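PDB 6P2I: glycerate dehydrogenase, which probably uses NADPH to reduce acyclic imino acids to amino acids, and is captured here with the cofactor and D-arginine bound. Local coordinates for residues A[10-14]-A[15-19]; A[53-56]-A[57-61]; A[110-114]-A[115-119]; A[264-267]-A[268-271]. All blocks are in the same frame, centred on the assembly; numbering follows the deposited sequence.

In the fold
All four contacts are short-range and follow in series, so none nests within or crosses another; in each the two segments are consecutive and only a turn is closed. Contacts 1 and 2 belong to the five-stranded parallel sheet domain: contact 1 starts the helix between strands 2-5 and 25-28, while contact 2 starts the helix between strands 47-50 and 68-71. Their centres lie about 27 Å apart. Contact 3 joins helix 99-114 to helix 117-125, and contact 4 leads into strand 269-271, the last of the seven-stranded sheet. These two touch, Val113 and Ala112 packing on Val270 while Gln119 bonds weakly to Asn267 O, and both reach the second subunit.

Contact 1: residues A[10-14]-A[15-19]; sequences TYLPS and WVINK
Pro13 occupies the N-cap position of helix 14-23, the helix of a beta-alpha-beta unit that follows strand 2-5, and its carbonyl opens the first turn. Pro13 O receives Ile17 N at 3.1 Å. Val16 N also leans on this oxygen, but its bond is bent and weak. The proline ring itself has no side-chain acceptor to offer a helix start. Regular helical bonds follow: Asn18 N to Ser14 O at 2.8 Å, then Lys19 N to Trp15 O.

The ring of Pro13 lies alongside Trp15, both side chains pointing the same way. Pro13 CG packs on the pyrrole side of the indole, 3.7 Å from Trp15 CD1 and 3.6 Å from Trp15 NE1, while the N-H of NE1 bonds to Glu284 of helix 280-298, whose carboxylate also takes the hydroxyl of Tyr11. The indole reaches Pro13 because its CG sits between the backbone N and the carbonyl carbon (chi1 78°), which folds the ring back past the helix start. One face of the Tyr11 ring carries Pro13 CD, so two aromatic side chains touch the proline, Tyr11 at CD and Trp15 at CG.

Pro13 CG also packs on Val16 CG2, and Leu12 adds further packing, crossing its neighbours at about a right angle. Its two methyls divide the work: Leu12 CD1 meets Val16 CG1 at 3.7 Å, and Leu12 CD2 meets Ile17 CG1. On the Trp15 indole, Val16 CG2 rests over the centre of one face, 3.3 Å above the plane.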
loop_
_atom_site.group_PDB
_atom_site.type_symbol
_atom_site.label_atom_id
_atom_site.label_comp_id
_atom_site.label_asym_id
_atom_site.label_seq_id
_atom_site.Cartn_x
_atom_site.Cartn_y
_atom_site.Cartn_z
ATOM N N THR A 10 -25.825 5.213 -1.129
ATOM C CA THR A 10 -24.905 4.113 -0.873
ATOM C C THR A 10 -25.088 3.591 0.539
ATOM O O THR A 10 -25.126 2.372 0.767
ATOM C CB THR A 10 -23.471 4.568 -1.077
ATOM O OG1 THR A 10 -23.246 4.788 -2.472
ATOM C CG2 THR A 10 -22.507 3.492 -0.545
ATOM N N TYR A 11 -25.250 4.504 1.494
ATOM C CA TYR A 11 -25.303 4.157 2.908
ATOM C C TYR A 11 -26.286 5.090 3.595
ATOM O O TYR A 11 -26.148 6.313 3.505
ATOM C CB TYR A 11 -23.902 4.261 3.530
ATOM C CG TYR A 11 -23.818 3.831 4.974
ATOM C CD1 TYR A 11 -24.142 2.533 5.353
ATOM C CD2 TYR A 11 -23.402 4.721 5.959
ATOM C CE1 TYR A 11 -24.068 2.131 6.680
ATOM C CE2 TYR A 11 -23.318 4.330 7.287
ATOM C CZ TYR A 11 -23.649 3.040 7.639
ATOM O OH TYR A 11 -23.562 2.642 8.953
ATOM N N LEU A 12 -27.293 4.514 4.249
ATOM C CA LEU A 12 -28.303 5.285 4.968
ATOM C C LEU A 12 -28.953 4.343 5.967
ATOM O O LEU A 12 -30.065 3.841 5.751
ATOM C CB LEU A 12 -29.333 5.909 4.020
ATOM C CG LEU A 12 -30.193 7.005 4.677
ATOM C CD1 LEU A 12 -29.387 8.300 4.903
ATOM C CD2 LEU A 12 -31.455 7.287 3.854
ATOM N N PRO A 13 -28.278 4.087 7.080
ATOM C CA PRO A 13 -28.761 3.086 8.031
ATOM C C PRO A 13 -29.987 3.582 8.771
ATOM O O PRO A 13 -30.327 4.768 8.746
ATOM C CB PRO A 13 -27.568 2.900 8.974
ATOM C CG PRO A 13 -26.835 4.205 8.901
ATOM C CD PRO A 13 -27.008 4.710 7.494
ATOM N N SER A 14 -30.650 2.635 9.446
ATOM C CA SER A 14 -31.907 2.928 10.125
ATOM C C SER A 14 -31.760 4.065 11.126
ATOM O O SER A 14 -32.669 4.895 11.263
ATOM C CB SER A 14 -32.427 1.678 10.833
ATOM O OG SER A 14 -32.786 0.676 9.899
ATOM N N TRP A 15 -30.639 4.109 11.856
ATOM C CA TRP A 15 -30.514 5.140 12.881
ATOM C C TRP A 15 -30.514 6.534 12.267
ATOM O O TRP A 15 -31.055 7.472 12.866
ATOM C CB TRP A 15 -29.270 4.905 13.744
ATOM C CG TRP A 15 -27.938 5.303 13.177
ATOM C CD1 TRP A 15 -27.013 4.472 12.600
ATOM C CD2 TRP A 15 -27.344 6.608 13.197
ATOM N NE1 TRP A 15 -25.889 5.184 12.239
ATOM C CE2 TRP A 15 -26.063 6.496 12.598
ATOM C CE3 TRP A 15 -27.768 7.862 13.652
ATOM C CZ2 TRP A 15 -25.214 7.589 12.434
ATOM C CZ3 TRP A 15 -26.917 8.948 13.492
ATOM C CH2 TRP A 15 -25.657 8.805 12.889
ATOM N N VAL A 16 -29.985 6.671 11.054
ATOM C CA VAL A 16 -29.982 7.965 10.381
ATOM C C VAL A 16 -31.366 8.299 9.857
ATOM O O VAL A 16 -31.823 9.440 9.975
ATOM C CB VAL A 16 -28.944 7.979 9.251
ATOM C CG1 VAL A 16 -29.032 9.280 8.466
ATOM C CG2 VAL A 16 -27.549 7.792 9.820
ATOM N N ILE A 17 -32.045 7.321 9.253
ATOM C CA ILE A 17 -33.419 7.552 8.810
ATOM C C ILE A 17 -34.283 7.988 9.983
ATOM O O ILE A 17 -35.071 8.936 9.874
ATOM C CB ILE A 17 -33.975 6.289 8.125
ATOM C CG1 ILE A 17 -33.185 6.009 6.844
ATOM C CG2 ILE A 17 -35.481 6.441 7.831
ATOM C CD1 ILE A 17 -33.473 4.658 6.226
ATOM N N ASN A 18 -34.141 7.321 11.131
ATOM C CA ASN A 18 -34.938 7.701 12.295
ATOM C C ASN A 18 -34.567 9.098 12.779
ATOM O O ASN A 18 -35.443 9.898 13.130
ATOM C CB ASN A 18 -34.743 6.684 13.422
ATOM C CG ASN A 18 -35.293 5.311 13.072
ATOM O OD1 ASN A 18 -36.196 5.187 12.246
ATOM N ND2 ASN A 18 -34.756 4.272 13.712
ATOM N N LYS A 19 -33.269 9.412 12.789
ATOM C CA LYS A 19 -32.841 10.731 13.243
ATOM C C LYS A 19 -33.379 11.837 12.336
ATOM O O LYS A 19 -33.873 12.865 12.817
ATOM C CB LYS A 19 -31.314 10.780 13.316
ATOM C CG LYS A 19 -30.754 12.156 13.630
ATOM C CD LYS A 19 -31.197 12.624 14.998
ATOM C CE LYS A 19 -30.203 12.210 16.056
ATOM N NZ LYS A 19 -28.922 12.958 15.933
#

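Contact 2: residues A[53-56]-A[57-61]; sequences TSIT and KEMIE
Thr56 and Met59 grip each other twice at the start of helix 57-60. The Thr56 hydroxyl stands between its own backbone N and carbonyl carbon (chi1 66°), and this rotation brings OG1 over the first turn, where it accepts Met59 N at 3.3 Å. Met59 answers with its sulfur: Thr56 N points almost straight at Met59 SD (172°), although at 3.6 Å the bond is weak.

The thioether gets there on a chain extended through chi2 and bent only at chi3 (66°). Running back alongside residues 54-56, it lays Met59 CG beside Thr56 OG1 and brings the terminal methyl, Met59 CE, to 3.3 Å from Ser54 O. This reciprocal pairing of N-cap Thr56 with the third residue of the helix is a capping box, with sulfur as the returning acceptor. Thr56 O meanwhile takes Ile60 N at 2.8 Å as the first regular helical bond. With an alanine here instead of Met59, Thr56 N would probably lose its weak sulfur partner and a gap is likely to open toward Glu35 and Ala38 of helix 35-43.

On another side of the turn, Ile55 and Ile60 cross at about a right angle. Ile55 CG2 meets Ile60 CG1 at 3.6 Å, and the same CG1 lies 3.2 Å from Thr56 O. Leu42 touches Ile55, and Leu84 of helix 81-86 touches Ile60, which places this pair between neighbouring helices. The Glu58 carboxylate curls back until OE2 stands 3.5 Å from Thr56 OG1.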
loop_
_atom_site.group_PDB
_atom_site.type_symbol
_atom_site.label_atom_id
_atom_site.label_comp_id
_atom_site.label_asym_id
_atom_site.label_seq_id
_atom_site.Cartn_x
_atom_site.Cartn_y
_atom_site.Cartn_z
ATOM N N THR A 53 -27.101 12.597 -8.930
ATOM C CA THR A 53 -27.846 13.202 -10.018
ATOM C C THR A 53 -27.286 14.569 -10.363
ATOM O O THR A 53 -27.169 15.436 -9.493
ATOM C CB THR A 53 -29.322 13.304 -9.633
ATOM O OG1 THR A 53 -29.799 11.987 -9.355
ATOM C CG2 THR A 53 -30.148 13.936 -10.749
ATOM N N SER A 54 -26.969 14.761 -11.640
ATOM C CA SER A 54 -26.577 16.077 -12.120
ATOM C C SER A 54 -27.736 17.050 -11.979
ATOM O O SER A 54 -28.879 16.730 -12.319
ATOM C CB SER A 54 -26.134 15.993 -13.576
ATOM O OG SER A 54 -24.869 15.361 -13.661
ATOM N N ILE A 55 -27.442 18.243 -11.480
ATOM C CA ILE A 55 -28.442 19.295 -11.334
ATOM C C ILE A 55 -27.927 20.491 -12.122
ATOM O O ILE A 55 -27.004 21.192 -11.690
ATOM C CB ILE A 55 -28.722 19.643 -9.867
ATOM C CG1 ILE A 55 -29.290 18.412 -9.155
ATOM C CG2 ILE A 55 -29.685 20.817 -9.781
ATOM C CD1 ILE A 55 -29.536 18.576 -7.660
ATOM N N THR A 56 -28.518 20.719 -13.288
ATOM C CA THR A 56 -28.059 21.714 -14.242
ATOM C C THR A 56 -28.845 23.009 -14.098
ATOM O O THR A 56 -29.922 23.060 -13.496
ATOM C CB THR A 56 -28.200 21.187 -15.670
ATOM O OG1 THR A 56 -29.593 21.027 -15.974
ATOM C CG2 THR A 56 -27.497 19.846 -15.814
ATOM N N LYS A 57 -28.292 24.071 -14.692
ATOM C CA LYS A 57 -28.980 25.357 -14.682
ATOM C C LYS A 57 -30.364 25.241 -15.308
ATOM O O LYS A 57 -31.330 25.813 -14.796
ATOM C CB LYS A 57 -28.137 26.408 -15.408
ATOM C CG LYS A 57 -28.889 27.673 -15.774
ATOM C CD LYS A 57 -28.367 28.286 -17.063
ATOM C CE LYS A 57 -29.155 29.538 -17.437
ATOM N NZ LYS A 57 -28.297 30.746 -17.584
ATOM N N GLU A 58 -30.481 24.482 -16.400
ATOM C CA GLU A 58 -31.779 24.311 -17.048
ATOM C C GLU A 58 -32.790 23.676 -16.098
ATOM O O GLU A 58 -33.975 24.038 -16.106
ATOM C CB GLU A 58 -31.623 23.461 -18.307
ATOM C CG GLU A 58 -30.858 24.137 -19.446
ATOM C CD GLU A 58 -29.356 24.234 -19.193
ATOM O OE1 GLU A 58 -28.714 25.120 -19.791
ATOM O OE2 GLU A 58 -28.815 23.438 -18.391
ATOM N N MET A 59 -32.332 22.724 -15.276
ATOM C CA MET A 59 -33.178 22.118 -14.251
ATOM C C MET A 59 -33.520 23.107 -13.145
ATOM O O MET A 59 -34.670 23.175 -12.701
ATOM C CB MET A 59 -32.483 20.893 -13.645
ATOM C CG MET A 59 -32.378 19.707 -14.576
ATOM S SD MET A 59 -31.190 18.492 -14.004
ATOM C CE MET A 59 -31.992 17.919 -12.504
ATOM N N ILE A 60 -32.527 23.862 -12.672
ATOM C CA ILE A 60 -32.735 24.759 -11.538
ATOM C C ILE A 60 -33.735 25.853 -11.880
ATOM O O ILE A 60 -34.529 26.270 -11.027
ATOM C CB ILE A 60 -31.374 25.331 -11.082
ATOM C CG1 ILE A 60 -30.491 24.206 -10.535
ATOM C CG2 ILE A 60 -31.550 26.427 -10.041
ATOM C CD1 ILE A 60 -29.007 24.461 -10.677
ATOM N N GLU A 61 -33.748 26.314 -13.132
ATOM C CA GLU A 61 -34.734 27.310 -13.532
ATOM C C GLU A 61 -36.159 26.783 -13.420
ATOM O O GLU A 61 -37.093 27.581 -13.288
ATOM C CB GLU A 61 -34.437 27.778 -14.955
ATOM C CG GLU A 61 -33.035 28.355 -15.102
ATOM C CD GLU A 61 -32.772 28.969 -16.462
ATOM O OE1 GLU A 61 -33.219 28.395 -17.477
ATOM O OE2 GLU A 61 -32.118 30.034 -16.511
#

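Contact 3: residues A[110-114]-A[115-119]; sequences LFAVN and RKILQ
Phe111 and Arg115 are joined through their backbones, while their flat groups find partners beyond the two segments. The phenyl ring of Phe111 packs on Ile140 and on Ala108 of the second subunit. The guanidinium of Arg115 also reaches across the dimer, giving NH2 to Ala101 O and NH1 to Ala276 O, both of the second subunit. The amide of Asn114 is held by Arg248, which donates to OD1.

Between the segments, Arg115 N gives a hydrogen bond of 2.8 Å to Phe111 O, an ordinary i to i-4 helical bond. Arg115 CB lies 3.3 Å from Phe111 O through the backbone, and chi1 of -57° turns CG to the same oxygen. A leucine in place of Arg115 would probably leave the carbonyls of Ala101 and Ala276 of the second subunit without these charged donors, loosening the tie across the dimer.

Two carbonyls of the last turn, those of Ala112 and Val113, are each shared. Ala112 O takes Ile117 N at 3.1 Å on a lone pair, and also a water that accepts from Leu118 N. Val113 O receives Lys116 N from above the carbonyl plane, 69° out of it, and a second water at 2.9 Å. That water accepts from Lys116 NZ at 2.7 Å. The lysine chain, extended until its bend at chi4, thereby meets the helix end through water.

Ile117 N on Ala112 O and Lys116 N on Val113 O, with positive phi at Lys116, make a Schellman motif, which ends helix 99-114 just as Lys116 becomes the N-cap of helix 117-125.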
loop_
_atom_site.group_PDB
_atom_site.type_symbol
_atom_site.label_atom_id
_atom_site.label_comp_id
_atom_site.label_asym_id
_atom_site.label_seq_id
_atom_site.Cartn_x
_atom_site.Cartn_y
_atom_site.Cartn_z
ATOM N N LEU A 110 -0.256 3.528 -4.567
ATOM C CA LEU A 110 1.168 3.744 -4.794
ATOM C C LEU A 110 1.955 2.457 -4.595
ATOM O O LEU A 110 2.795 2.100 -5.420
ATOM C CB LEU A 110 1.678 4.845 -3.856
ATOM C CG LEU A 110 3.189 5.059 -3.726
ATOM C CD1 LEU A 110 3.831 5.386 -5.069
ATOM C CD2 LEU A 110 3.469 6.172 -2.715
ATOM N N PHE A 111 1.681 1.749 -3.500
ATOM C CA PHE A 111 2.379 0.494 -3.239
ATOM C C PHE A 111 1.988 -0.579 -4.253
ATOM O O PHE A 111 2.838 -1.350 -4.701
ATOM C CB PHE A 111 2.077 0.021 -1.814
ATOM C CG PHE A 111 2.878 0.724 -0.743
ATOM C CD1 PHE A 111 4.265 0.865 -0.855
ATOM C CD2 PHE A 111 2.244 1.236 0.384
ATOM C CE1 PHE A 111 4.994 1.521 0.145
ATOM C CE2 PHE A 111 2.950 1.887 1.367
ATOM C CZ PHE A 111 4.335 2.017 1.259
ATOM N N ALA A 112 0.703 -0.640 -4.636
ATOM C CA ALA A 112 0.275 -1.621 -5.628
ATOM C C ALA A 112 0.993 -1.406 -6.955
ATOM O O ALA A 112 1.374 -2.370 -7.629
ATOM C CB ALA A 112 -1.245 -1.543 -5.810
ATOM N N VAL A 113 1.194 -0.144 -7.347
ATOM C CA VAL A 113 1.963 0.145 -8.555
ATOM C C VAL A 113 3.431 -0.195 -8.339
ATOM O O VAL A 113 4.049 -0.905 -9.146
ATOM C CB VAL A 113 1.802 1.623 -8.955
ATOM C CG1 VAL A 113 2.754 1.981 -10.096
ATOM C CG2 VAL A 113 0.347 1.939 -9.346
ATOM N N ASN A 114 4.007 0.314 -7.243
ATOM C CA ASN A 114 5.446 0.209 -7.036
ATOM C C ASN A 114 5.883 -1.240 -6.927
ATOM O O ASN A 114 6.935 -1.615 -7.451
ATOM C CB ASN A 114 5.853 0.974 -5.776
ATOM C CG ASN A 114 6.645 2.209 -6.091
ATOM O OD1 ASN A 114 6.449 2.829 -7.139
ATOM N ND2 ASN A 114 7.560 2.575 -5.195
ATOM N N ARG A 115 5.092 -2.064 -6.252
ATOM C CA ARG A 115 5.456 -3.452 -6.011
ATOM C C ARG A 115 4.869 -4.387 -7.058
ATOM O O ARG A 115 5.079 -5.603 -6.972
ATOM C CB ARG A 115 5.000 -3.881 -4.599
ATOM C CG ARG A 115 5.541 -3.040 -3.428
ATOM C CD ARG A 115 7.043 -2.972 -3.526
ATOM N NE ARG A 115 7.727 -2.236 -2.463
ATOM C CZ ARG A 115 8.510 -2.803 -1.537
ATOM N NH1 ARG A 115 8.628 -4.113 -1.467
ATOM N NH2 ARG A 115 9.163 -2.054 -0.663
ATOM N N LYS A 116 4.141 -3.845 -8.044
ATOM C CA LYS A 116 3.508 -4.635 -9.102
ATOM C C LYS A 116 2.707 -5.782 -8.506
ATOM O O LYS A 116 2.817 -6.938 -8.923
ATOM C CB LYS A 116 4.540 -5.142 -10.114
ATOM C CG LYS A 116 5.214 -4.036 -10.915
ATOM C CD LYS A 116 6.133 -4.599 -12.003
ATOM C CE LYS A 116 6.802 -3.479 -12.788
ATOM N NZ LYS A 116 7.782 -2.713 -11.964
ATOM N N ILE A 117 1.860 -5.430 -7.531
ATOM C CA ILE A 117 1.094 -6.426 -6.782
ATOM C C ILE A 117 0.271 -7.310 -7.715
ATOM O O ILE A 117 0.155 -8.522 -7.494
ATOM C CB ILE A 117 0.208 -5.727 -5.734
ATOM C CG1 ILE A 117 1.078 -5.107 -4.629
ATOM C CG2 ILE A 117 -0.792 -6.709 -5.132
ATOM C CD1 ILE A 117 1.772 -6.146 -3.719
ATOM N N LEU A 118 -0.344 -6.727 -8.754
ATOM C CA LEU A 118 -1.138 -7.536 -9.674
ATOM C C LEU A 118 -0.295 -8.640 -10.306
ATOM O O LEU A 118 -0.696 -9.814 -10.326
ATOM C CB LEU A 118 -1.758 -6.646 -10.752
ATOM C CG LEU A 118 -2.704 -5.563 -10.228
ATOM C CD1 LEU A 118 -3.195 -4.699 -11.381
ATOM C CD2 LEU A 118 -3.875 -6.206 -9.496
ATOM N N GLN A 119 0.883 -8.279 -10.831
ATOM C CA GLN A 119 1.751 -9.257 -11.484
ATOM C C GLN A 119 2.391 -10.197 -10.477
ATOM O O GLN A 119 2.628 -11.377 -10.778
ATOM C CB GLN A 119 2.840 -8.543 -12.283
ATOM C CG GLN A 119 2.376 -7.859 -13.559
ATOM C CD GLN A 119 1.779 -6.479 -13.320
ATOM O OE1 GLN A 119 1.866 -5.925 -12.222
ATOM N NE2 GLN A 119 1.174 -5.917 -14.360
HETATM O O HOH W 1 0.116 -3.930 -9.614
HETATM O O HOH W 2 6.240 -0.736 -10.993
HETATM O O HOH W 3 8.190 -3.768 -8.974
#

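Contact 4: residues A[264-267]-A[268-271]; sequences IGLN and NVVL
Leu266 meets Val269 across the turn, and apolar contacts of this kind do most of the joining. Leu266 CD1 touches Val269 CG1 at 3.7 Å, the two side chains meeting at a slant, while Val269 CG2 lies against Leu266 O. Further from the bend, Ile264 and Leu271 cross at about a right angle, with Ile264 CD1 3.9 Å from Leu271 CD1.

Among the polar groups, the amides of Asn267 and Asn268 are turned 76° apart. With its CG set between the backbone N and the carbonyl carbon (chi1 53°), Asn268 swings its amide back toward Leu266, and OD1 ends 3.5 Å from Leu266 CB.

Several backbone groups bond to the second subunit, where Arg125 NH1 donates to both Ile264 O and Leu266 O, and Asp121 OD1 accepts from Leu271 N. Strand 269-271 itself pairs with strand 249-252 at one edge of the seven-stranded Rossmann-type sheet.

The turn is therefore held by apolar side chains and by bonds from outside rather than by hydrogen bonds of its own, and it buries Asn268 OD1 without any partner, while ND2 of the same amide is satisfied by Leu242 O.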
loop_
_atom_site.group_PDB
_atom_site.type_symbol
_atom_site.label_atom_id
_atom_site.label_comp_id
_atom_site.label_asym_id
_atom_site.label_seq_id
_atom_site.Cartn_x
_atom_site.Cartn_y
_atom_site.Cartn_z
ATOM N N ILE A 264 -7.578 0.400 -19.883
ATOM C CA ILE A 264 -7.902 -0.905 -19.306
ATOM C C ILE A 264 -6.973 -2.003 -19.821
ATOM O O ILE A 264 -6.825 -3.045 -19.170
ATOM C CB ILE A 264 -9.395 -1.234 -19.572
ATOM C CG1 ILE A 264 -10.246 -0.798 -18.384
ATOM C CG2 ILE A 264 -9.631 -2.704 -19.868
ATOM C CD1 ILE A 264 -10.245 0.665 -18.171
ATOM N N GLY A 265 -6.305 -1.778 -20.950
ATOM C CA GLY A 265 -5.375 -2.727 -21.521
ATOM C C GLY A 265 -3.957 -2.657 -20.994
ATOM O O GLY A 265 -3.134 -3.515 -21.336
ATOM N N LEU A 266 -3.645 -1.668 -20.163
ATOM C CA LEU A 266 -2.275 -1.415 -19.729
ATOM C C LEU A 266 -1.889 -2.285 -18.540
ATOM O O LEU A 266 -2.675 -2.477 -17.607
ATOM C CB LEU A 266 -2.098 0.051 -19.343
ATOM C CG LEU A 266 -2.281 1.110 -20.423
ATOM C CD1 LEU A 266 -2.346 2.485 -19.767
ATOM C CD2 LEU A 266 -1.148 1.036 -21.419
ATOM N N ASN A 267 -0.653 -2.774 -18.565
ATOM C CA ASN A 267 -0.101 -3.583 -17.485
ATOM C C ASN A 267 0.708 -2.768 -16.485
ATOM O O ASN A 267 1.406 -3.351 -15.646
ATOM C CB ASN A 267 0.770 -4.702 -18.053
ATOM C CG ASN A 267 1.959 -4.180 -18.860
ATOM O OD1 ASN A 267 2.226 -2.977 -18.905
ATOM N ND2 ASN A 267 2.676 -5.095 -19.504
ATOM N N ASN A 268 0.661 -1.441 -16.572
ATOM C CA ASN A 268 1.342 -0.594 -15.602
ATOM C C ASN A 268 0.374 0.398 -14.974
ATOM O O ASN A 268 0.775 1.483 -14.548
ATOM C CB ASN A 268 2.539 0.128 -16.232
ATOM C CG ASN A 268 2.178 0.896 -17.501
ATOM O OD1 ASN A 268 1.026 0.911 -17.938
ATOM N ND2 ASN A 268 3.173 1.550 -18.091
ATOM N N VAL A 269 -0.910 0.043 -14.914
ATOM C CA VAL A 269 -1.878 0.809 -14.143
ATOM C C VAL A 269 -2.529 -0.125 -13.135
ATOM O O VAL A 269 -2.651 -1.334 -13.358
ATOM C CB VAL A 269 -2.956 1.487 -15.027
ATOM C CG1 VAL A 269 -2.302 2.419 -16.037
ATOM C CG2 VAL A 269 -3.822 0.443 -15.721
ATOM N N VAL A 270 -2.922 0.449 -12.010
ATOM C CA VAL A 270 -3.773 -0.202 -11.029
ATOM C C VAL A 270 -5.044 0.630 -10.940
ATOM O O VAL A 270 -4.976 1.846 -10.730
ATOM C CB VAL A 270 -3.074 -0.313 -9.662
ATOM C CG1 VAL A 270 -4.002 -0.886 -8.607
ATOM C CG2 VAL A 270 -1.807 -1.169 -9.801
ATOM N N LEU A 271 -6.189 -0.013 -11.136
ATOM C CA LEU A 271 -7.472 0.676 -11.201
ATOM C C LEU A 271 -8.346 0.284 -10.021
ATOM O O LEU A 271 -8.419 -0.894 -9.663
ATOM C CB LEU A 271 -8.191 0.325 -12.500
ATOM C CG LEU A 271 -7.377 0.589 -13.757
ATOM C CD1 LEU A 271 -8.105 0.046 -14.972
ATOM C CD2 LEU A 271 -7.109 2.087 -13.900
#